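Local coordinates for multi-copper Oxidase CueO (Ochrobactrum, PDB 6EVG), which acts as a laccase-like multicopper oxidase that oxidises lignin model compounds and lignosulfonate, probably passing the electrons on to dioxygen through its copper centres, at residues S334-E339 against D426-E431; E431-F436 against L465-A470; F443-L448 against G459-A464. One frame throughout, in Å; residues are numbered along the deposited sequence.

All three contacts belong to one cupredoxin-like sandwich of two mixed sheets. Interaction 1 comes first and shares Glu431 with interaction 2; their centres are about 7 Å apart, and Glu339 of the first reaches His434 of the second. Interaction 3 lies about 13 Å from interaction 2 between centres, and its segments fall in the chain between those of interaction 2. Both use strand 463-466, and Phe436 hydrogen-bonds to Ala464. Interactions 1 and 3 reach the same four-stranded sheet, at opposite outer strands, with centres about 16 Å apart. Interaction 2 carries the copper ligand His434, which interaction 1 flanks through Phe337 and Glu339; interaction 3 joins the two sheets farther from the copper.

Interaction 1. Residues S334-E339 against D426-E431; sequences SFFFDE and DLTTKE
Phe335 and Leu427 are the middle pair of a parallel ladder, in which Ser334, Phe335 and Phe336 face Asp426, Leu427 and Thr428. Its backbone hydrogen bonds run from Phe335 N to Asp426 O (2.8 Å), from Thr428 N to Phe335 O, and from Phe337 N to Thr428 O. Phe335 O also takes a weak bond from Thr428 OG1 at 3.4 Å.

Side-chain packing follows the alternation of the strands. On the face holding Phe335 and Leu427, Leu427 CD2 meets Phe335 CB at 4.0 Å. On the other face the Phe336 side chain crosses that of Thr428 at about a right angle, CD1 lying 3.4 Å from Thr428 OG1, while Lys430 CB comes to the edge of the ring, in its plane. Past the ladder, Phe337 and Thr429 run side by side, pointing the same way, and Thr429 CG2 reaches Phe337 CD1 at 3.8 Å.

Water and charge fill in the ends. One water joins Ser334 OG to Asp426 OD2; Asp426 also forms salt bridges with Arg332 and Lys469. Where the chains spread, a second water lies among Phe337 O, Glu339 OE2 and Lys430 N, and a third among Phe337 O, Glu339 N and Glu431 OE1. Glu339 and Glu431 slide past each other in opposite directions, with Glu339 OE2 only 3.2 Å from Glu431 OE1, two like charges that probably repel. Glu339 OE2 is hydrogen-bonded to His434 NE2, which puts this carboxylate in the second shell of the copper.

In the fold, strand 332-336 is an outer strand of its four-stranded sheet, and strand 422-428 lies between it and strand 469-475. Phe337 and Leu427 reach across to Phe436 and Ile466 of the other sheet.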
# COMPACT_ATOMS: atom_id res chain seq x y z
N SER A 334 8.43 -22.17 -0.87
CA SER A 334 9.32 -21.37 -0.07
C SER A 334 9.99 -20.31 -0.91
O SER A 334 10.40 -20.59 -2.05
CB SER A 334 10.40 -22.28 0.53
OG SER A 334 9.88 -23.34 1.32
N PHE A 335 10.12 -19.09 -0.35
CA PHE A 335 10.85 -18.03 -0.97
C PHE A 335 11.71 -17.34 0.03
O PHE A 335 11.29 -17.10 1.18
CB PHE A 335 9.93 -17.03 -1.72
CG PHE A 335 9.14 -17.68 -2.81
CD1 PHE A 335 9.72 -17.95 -4.03
CD2 PHE A 335 7.87 -18.14 -2.60
CE1 PHE A 335 9.00 -18.64 -4.99
CE2 PHE A 335 7.16 -18.83 -3.54
CZ PHE A 335 7.74 -19.10 -4.76
N PHE A 336 12.90 -16.95 -0.37
CA PHE A 336 13.91 -16.24 0.41
C PHE A 336 14.17 -14.88 -0.26
O PHE A 336 14.45 -14.81 -1.48
CB PHE A 336 15.19 -17.08 0.50
CG PHE A 336 16.33 -16.40 1.15
CD1 PHE A 336 16.21 -15.82 2.41
CD2 PHE A 336 17.55 -16.28 0.50
CE1 PHE A 336 17.30 -15.22 3.01
CE2 PHE A 336 18.64 -15.63 1.10
CZ PHE A 336 18.49 -15.15 2.36
N PHE A 337 14.05 -13.80 0.52
CA PHE A 337 14.39 -12.47 0.07
C PHE A 337 15.92 -12.33 0.06
O PHE A 337 16.55 -12.02 1.09
CB PHE A 337 13.75 -11.41 0.99
CG PHE A 337 12.24 -11.35 0.91
CD1 PHE A 337 11.43 -12.21 1.61
CD2 PHE A 337 11.62 -10.45 0.09
CE1 PHE A 337 10.05 -12.07 1.55
CE2 PHE A 337 10.25 -10.35 0.02
CZ PHE A 337 9.47 -11.18 0.73
N ASP A 338 16.49 -12.59 -1.11
CA ASP A 338 17.92 -12.68 -1.24
C ASP A 338 18.49 -11.33 -1.68
O ASP A 338 18.41 -10.95 -2.86
CB ASP A 338 18.26 -13.79 -2.25
CG ASP A 338 19.73 -14.15 -2.22
OD1 ASP A 338 20.57 -13.45 -1.63
OD2 ASP A 338 20.04 -15.24 -2.80
N GLU A 339 19.11 -10.64 -0.73
CA GLU A 339 19.71 -9.34 -0.96
C GLU A 339 21.06 -9.46 -1.69
O GLU A 339 21.58 -8.44 -2.11
CB GLU A 339 19.93 -8.61 0.36
CG GLU A 339 18.63 -8.32 1.09
CD GLU A 339 18.79 -7.83 2.56
OE1 GLU A 339 19.67 -6.97 2.78
OE2 GLU A 339 17.98 -8.32 3.47
N ASP A 426 6.24 -20.48 2.70
CA ASP A 426 7.28 -20.12 3.67
C ASP A 426 8.02 -18.93 3.12
O ASP A 426 8.52 -19.00 1.98
CB ASP A 426 8.26 -21.36 3.90
CG ASP A 426 7.66 -22.48 4.71
OD1 ASP A 426 7.12 -22.27 5.81
OD2 ASP A 426 7.71 -23.66 4.29
N LEU A 427 8.15 -17.86 3.88
CA LEU A 427 8.90 -16.67 3.50
C LEU A 427 9.98 -16.37 4.51
O LEU A 427 9.68 -16.38 5.71
CB LEU A 427 7.92 -15.47 3.41
CG LEU A 427 6.79 -15.62 2.41
CD1 LEU A 427 5.84 -14.42 2.47
CD2 LEU A 427 7.28 -15.82 0.97
N THR A 428 11.21 -16.13 4.05
CA THR A 428 12.34 -15.92 4.95
C THR A 428 13.12 -14.69 4.57
O THR A 428 13.32 -14.41 3.37
CB THR A 428 13.26 -17.17 4.93
OG1 THR A 428 13.58 -17.54 3.65
CG2 THR A 428 12.61 -18.32 5.38
N THR A 429 13.59 -13.98 5.60
CA THR A 429 14.53 -12.87 5.41
C THR A 429 15.80 -13.13 6.23
O THR A 429 15.81 -13.95 7.13
CB THR A 429 13.91 -11.52 5.81
OG1 THR A 429 13.66 -11.51 7.23
CG2 THR A 429 12.60 -11.28 5.11
N LYS A 430 16.81 -12.34 5.97
CA LYS A 430 18.10 -12.43 6.67
C LYS A 430 18.54 -11.06 7.21
O LYS A 430 18.36 -10.75 8.37
CB LYS A 430 19.17 -12.99 5.71
CG LYS A 430 20.58 -13.12 6.24
CD LYS A 430 21.57 -13.61 5.18
CE LYS A 430 22.98 -13.72 5.78
NZ LYS A 430 24.01 -13.74 4.72
N GLU A 431 19.06 -10.19 6.37
CA GLU A 431 19.71 -8.96 6.88
C GLU A 431 18.75 -7.90 7.36
O GLU A 431 19.08 -7.17 8.31
CB GLU A 431 20.66 -8.33 5.88
CG GLU A 431 21.88 -9.19 5.52
CD GLU A 431 21.65 -10.03 4.26
OE1 GLU A 431 20.47 -10.28 3.87
OE2 GLU A 431 22.67 -10.47 3.69
O HOH W 1 8.75 -25.67 2.76
O HOH W 2 16.84 -10.87 3.57
O HOH W 3 19.45 -11.88 1.95

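Interaction 2. Residues E431-F436 against L465-A470; sequences EMPHPF and LIDGKA. With CU (copper (II) ion), chain B; EDO (1,2-ethanediol), chain D.
His434, whose backbone pairs with Ile466, carries the flat group of this contact, an imidazole that takes copper at its ND1 corner at 2.0 Å. NE2 is taken up by Glu339, and the ring of Phe337 meets the imidazole with the planes about 10° apart. With both nitrogens engaged, the rotation of the imidazole is fixed. Cys490 and His495 complete the observed ligand set, which is that of a type 1 (blue) copper centre, the entry point for substrate electrons in this family.

The backbones form an antiparallel pair. His434 and Ile466 are a hydrogen-bonded pair: His434 N gives to Ile466 O at 2.9 Å, and Ile466 N gives to His434 O. The neighbouring Pro435–Leu465 pair is non-hydrogen-bonded, and Pro435, which has no N-H, needs none for this pairing.

Leu465 packs against the backbone there. Its CG is anti to the backbone N (chi1 -172°), and chi2 of 57° sets CD1 against the peptide joining His434 and Pro435, 3.7 Å from His434 C. The same methyl touches Pro433 CB at 3.8 Å. The side chains of Pro433 and Asp467 run side by side, pointing the same way, with Pro433 CB 4.0 Å from Asp467 CB. On the face of His434 and Ile466, Ile466 CG1 meets Phe436 CB at 4.0 Å. A 1,2-ethanediol, probably from crystallisation, accepts a hydrogen bond from Leu465 N through O1 and gives one to Leu465 O through O2 at 2.7 Å.

Strand 463-466 is an outermost strand of its five-stranded sheet, beside strand 434-438, which in turn pairs with strand 486-490. Asp467 and Gly468 then carry the chain over to strand 469-475 in the four-stranded sheet.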
# COMPACT_ATOMS: atom_id res chain seq x y z
N GLU A 431 19.06 -10.19 6.37
CA GLU A 431 19.71 -8.96 6.88
C GLU A 431 18.75 -7.90 7.36
O GLU A 431 19.08 -7.17 8.31
CB GLU A 431 20.66 -8.33 5.88
CG GLU A 431 21.88 -9.19 5.52
CD GLU A 431 21.65 -10.03 4.26
OE1 GLU A 431 20.47 -10.28 3.87
OE2 GLU A 431 22.67 -10.47 3.69
N MET A 432 17.60 -7.79 6.74
CA MET A 432 16.58 -6.75 7.07
C MET A 432 15.20 -7.32 6.81
O MET A 432 15.08 -8.32 6.09
CB MET A 432 16.80 -5.46 6.31
CG MET A 432 16.58 -5.57 4.79
SD MET A 432 16.82 -4.01 3.90
CE MET A 432 15.30 -3.13 4.17
N PRO A 433 14.15 -6.69 7.34
CA PRO A 433 12.79 -7.10 7.01
C PRO A 433 12.40 -6.67 5.58
O PRO A 433 12.98 -5.71 5.08
CB PRO A 433 11.94 -6.34 8.02
CG PRO A 433 12.82 -5.50 8.83
CD PRO A 433 14.17 -5.58 8.31
N HIS A 434 11.45 -7.40 5.01
CA HIS A 434 10.98 -7.07 3.64
C HIS A 434 9.49 -7.17 3.59
O HIS A 434 8.91 -8.16 4.04
CB HIS A 434 11.57 -8.03 2.58
CG HIS A 434 13.06 -7.98 2.47
ND1 HIS A 434 13.74 -7.24 1.51
CD2 HIS A 434 14.02 -8.58 3.24
CE1 HIS A 434 15.03 -7.39 1.71
NE2 HIS A 434 15.23 -8.18 2.74
N PRO A 435 8.80 -6.16 2.99
CA PRO A 435 7.33 -6.28 2.76
C PRO A 435 7.04 -7.11 1.50
O PRO A 435 7.32 -6.74 0.41
CB PRO A 435 6.93 -4.83 2.62
CG PRO A 435 8.13 -4.14 2.02
CD PRO A 435 9.34 -4.87 2.60
N PHE A 436 6.40 -8.24 1.70
CA PHE A 436 5.93 -9.10 0.62
C PHE A 436 4.62 -8.58 0.05
O PHE A 436 3.69 -8.37 0.82
CB PHE A 436 5.70 -10.50 1.19
CG PHE A 436 5.09 -11.47 0.24
CD1 PHE A 436 5.88 -12.11 -0.71
CD2 PHE A 436 3.76 -11.81 0.28
CE1 PHE A 436 5.30 -13.05 -1.56
CE2 PHE A 436 3.19 -12.72 -0.55
CZ PHE A 436 3.98 -13.34 -1.52
N LEU A 465 4.71 -7.51 6.22
CA LEU A 465 6.11 -7.33 6.56
C LEU A 465 6.67 -8.65 7.11
O LEU A 465 6.19 -9.17 8.12
CB LEU A 465 6.29 -6.21 7.59
CG LEU A 465 7.72 -5.79 7.89
CD1 LEU A 465 8.51 -5.33 6.66
CD2 LEU A 465 7.75 -4.74 8.99
N ILE A 466 7.69 -9.17 6.44
CA ILE A 466 8.40 -10.42 6.80
C ILE A 466 9.64 -10.02 7.51
O ILE A 466 10.46 -9.26 7.03
CB ILE A 466 8.66 -11.27 5.57
CG1 ILE A 466 7.47 -11.35 4.63
CG2 ILE A 466 9.15 -12.65 6.01
CD1 ILE A 466 6.18 -11.83 5.20
N ASP A 467 9.87 -10.59 8.71
CA ASP A 467 11.03 -10.24 9.54
C ASP A 467 11.47 -11.50 10.24
O ASP A 467 11.18 -11.72 11.42
CB ASP A 467 10.67 -9.15 10.56
CG ASP A 467 11.89 -8.63 11.35
OD1 ASP A 467 13.04 -8.95 11.00
OD2 ASP A 467 11.63 -7.87 12.33
N GLY A 468 12.29 -12.29 9.56
CA GLY A 468 12.77 -13.59 10.01
C GLY A 468 12.07 -14.65 9.17
O GLY A 468 12.50 -14.95 8.05
N LYS A 469 10.97 -15.17 9.69
CA LYS A 469 10.20 -16.20 9.08
C LYS A 469 8.72 -15.88 9.15
O LYS A 469 8.25 -15.38 10.15
CB LYS A 469 10.46 -17.53 9.82
CG LYS A 469 9.68 -18.68 9.27
CD LYS A 469 10.26 -19.08 7.92
CE LYS A 469 9.39 -20.01 7.11
NZ LYS A 469 8.92 -21.20 7.88
N ALA A 470 7.97 -16.20 8.09
CA ALA A 470 6.53 -16.21 8.07
C ALA A 470 6.00 -17.37 7.30
O ALA A 470 6.67 -17.86 6.37
CB ALA A 470 5.96 -14.93 7.50
CU CU B . 13.18 -5.98 0.08
C1 EDO D . 2.00 -7.91 9.12
O1 EDO D . 2.40 -7.29 7.90
C2 EDO D . 3.00 -8.97 9.50
O2 EDO D . 4.29 -8.43 9.83

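Interaction 3. Residues F443-L448 against G459-A464; sequences FRILSL and GWKDTA
Lys461, the backbone partner of Phe443, ends in an NZ held by several groups: it gives a hydrogen bond to Thr463 O at 2.9 Å, forms salt bridges with Glu268 and Asp249, and is hydrogen-bonded to Ser248. Chi3 (60°) turns CE back and chi4 (58°) brings NZ to Thr463 O. Its charge is probably balanced by the two acids, which it would favour in their ionised form.

Phe443 and Lys461 form a single antiparallel hydrogen-bonded pair, with Phe443 N to Lys461 O and Lys461 N to Phe443 O. The Phe443 ring folds over this link: one face lies against Lys461 O, 3.5 Å from the plane and toward the rim, and the ring's CZ meets Ala464 CB at 3.8 Å. Ile445 closes in from the same strand, its CD1 4.0 Å from that methyl.

Arg444 crosses Trp460 at about a right angle. Its CD sits over the six-membered ring, 3.7 Å from the centroid, a CH-pi contact made by the aliphatic part of the chain. The guanidinium stands beyond, turned 49° from the ring plane, with NH1 to Asp322 O and NH2 to Ser458 O. A water bridges Ile445 N to Gly459 O, 2.7 Å from the latter.

The pair joins the two sheets of the sandwich: strand 442-448 is an outermost strand of the four-stranded sheet, next to strand 469-475, where Leu446 and Ser447 form a classic beta bulge opposite Glu471. Residues 459-462 lead into strand 463-466, at the border of the other sheet.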
# COMPACT_ATOMS: atom_id res chain seq x y z
N PHE A 443 -4.04 -13.59 0.85
CA PHE A 443 -3.52 -14.56 1.78
C PHE A 443 -3.94 -14.28 3.21
O PHE A 443 -4.38 -13.16 3.57
CB PHE A 443 -1.99 -14.70 1.68
CG PHE A 443 -1.22 -13.46 1.98
CD1 PHE A 443 -0.90 -13.08 3.28
CD2 PHE A 443 -0.78 -12.61 0.96
CE1 PHE A 443 -0.12 -11.97 3.55
CE2 PHE A 443 0.01 -11.49 1.20
CZ PHE A 443 0.30 -11.16 2.50
N ARG A 444 -3.82 -15.33 4.00
CA ARG A 444 -3.95 -15.28 5.46
C ARG A 444 -2.61 -15.56 6.08
O ARG A 444 -1.97 -16.56 5.71
CB ARG A 444 -4.97 -16.30 5.98
CG ARG A 444 -6.33 -16.26 5.35
CD ARG A 444 -7.14 -15.00 5.65
NE ARG A 444 -7.45 -14.82 7.07
CZ ARG A 444 -8.38 -15.50 7.73
NH1 ARG A 444 -9.13 -16.42 7.17
NH2 ARG A 444 -8.59 -15.20 9.03
N ILE A 445 -2.14 -14.76 7.01
CA ILE A 445 -0.90 -15.04 7.72
C ILE A 445 -1.21 -16.18 8.73
O ILE A 445 -2.09 -16.07 9.57
CB ILE A 445 -0.36 -13.82 8.43
CG1 ILE A 445 -0.04 -12.71 7.43
CG2 ILE A 445 0.84 -14.19 9.29
CD1 ILE A 445 0.33 -11.39 8.04
N LEU A 446 -0.45 -17.26 8.61
CA LEU A 446 -0.52 -18.39 9.56
C LEU A 446 0.38 -18.25 10.73
O LEU A 446 -0.00 -18.61 11.86
CB LEU A 446 -0.20 -19.72 8.82
CG LEU A 446 -1.08 -20.08 7.67
CD1 LEU A 446 -0.54 -21.32 6.98
CD2 LEU A 446 -2.53 -20.28 8.03
N SER A 447 1.56 -17.75 10.54
CA SER A 447 2.56 -17.63 11.61
C SER A 447 3.58 -16.57 11.26
O SER A 447 3.89 -16.38 10.07
CB SER A 447 3.23 -18.97 11.89
OG SER A 447 4.10 -19.37 10.88
N LEU A 448 4.12 -15.93 12.28
CA LEU A 448 5.21 -14.98 12.19
C LEU A 448 6.23 -15.44 13.24
O LEU A 448 5.94 -15.43 14.44
CB LEU A 448 4.72 -13.56 12.51
CG LEU A 448 3.63 -13.02 11.58
CD1 LEU A 448 2.98 -11.80 12.17
CD2 LEU A 448 4.19 -12.73 10.21
N GLY A 459 -6.58 -11.07 9.23
CA GLY A 459 -7.62 -11.13 8.21
C GLY A 459 -7.05 -11.36 6.79
O GLY A 459 -5.93 -11.83 6.63
N TRP A 460 -7.85 -11.02 5.79
CA TRP A 460 -7.31 -11.11 4.41
C TRP A 460 -6.31 -10.03 4.16
O TRP A 460 -6.59 -8.83 4.47
CB TRP A 460 -8.46 -11.04 3.40
CG TRP A 460 -9.23 -12.28 3.27
CD1 TRP A 460 -10.52 -12.55 3.63
CD2 TRP A 460 -8.72 -13.54 2.73
NE1 TRP A 460 -10.85 -13.84 3.37
CE2 TRP A 460 -9.77 -14.48 2.78
CE3 TRP A 460 -7.52 -13.91 2.16
CZ2 TRP A 460 -9.62 -15.77 2.28
CZ3 TRP A 460 -7.39 -15.21 1.65
CH2 TRP A 460 -8.42 -16.09 1.69
N LYS A 461 -5.15 -10.40 3.60
CA LYS A 461 -4.11 -9.43 3.31
C LYS A 461 -3.54 -9.68 1.91
O LYS A 461 -3.72 -10.75 1.30
CB LYS A 461 -3.02 -9.45 4.39
CG LYS A 461 -3.53 -8.68 5.67
CD LYS A 461 -2.57 -8.52 6.78
CE LYS A 461 -1.34 -7.78 6.40
NZ LYS A 461 -1.49 -6.39 5.86
N ASP A 462 -2.89 -8.64 1.39
CA ASP A 462 -2.12 -8.76 0.15
C ASP A 462 -0.70 -8.29 0.30
O ASP A 462 0.08 -8.50 -0.66
CB ASP A 462 -2.84 -8.07 -1.06
CG ASP A 462 -3.06 -6.58 -0.87
OD1 ASP A 462 -2.07 -5.86 -0.60
OD2 ASP A 462 -4.23 -6.12 -1.02
N THR A 463 -0.31 -7.66 1.41
CA THR A 463 1.01 -7.14 1.63
C THR A 463 1.33 -7.44 3.12
O THR A 463 0.46 -7.23 3.95
CB THR A 463 1.12 -5.64 1.34
OG1 THR A 463 0.60 -5.40 0.00
CG2 THR A 463 2.50 -5.13 1.44
N ALA A 464 2.53 -7.92 3.43
CA ALA A 464 2.89 -8.24 4.83
C ALA A 464 4.35 -8.05 5.06
O ALA A 464 5.16 -8.44 4.21
CB ALA A 464 2.51 -9.64 5.17
O HOH W 4 -3.52 -12.48 7.71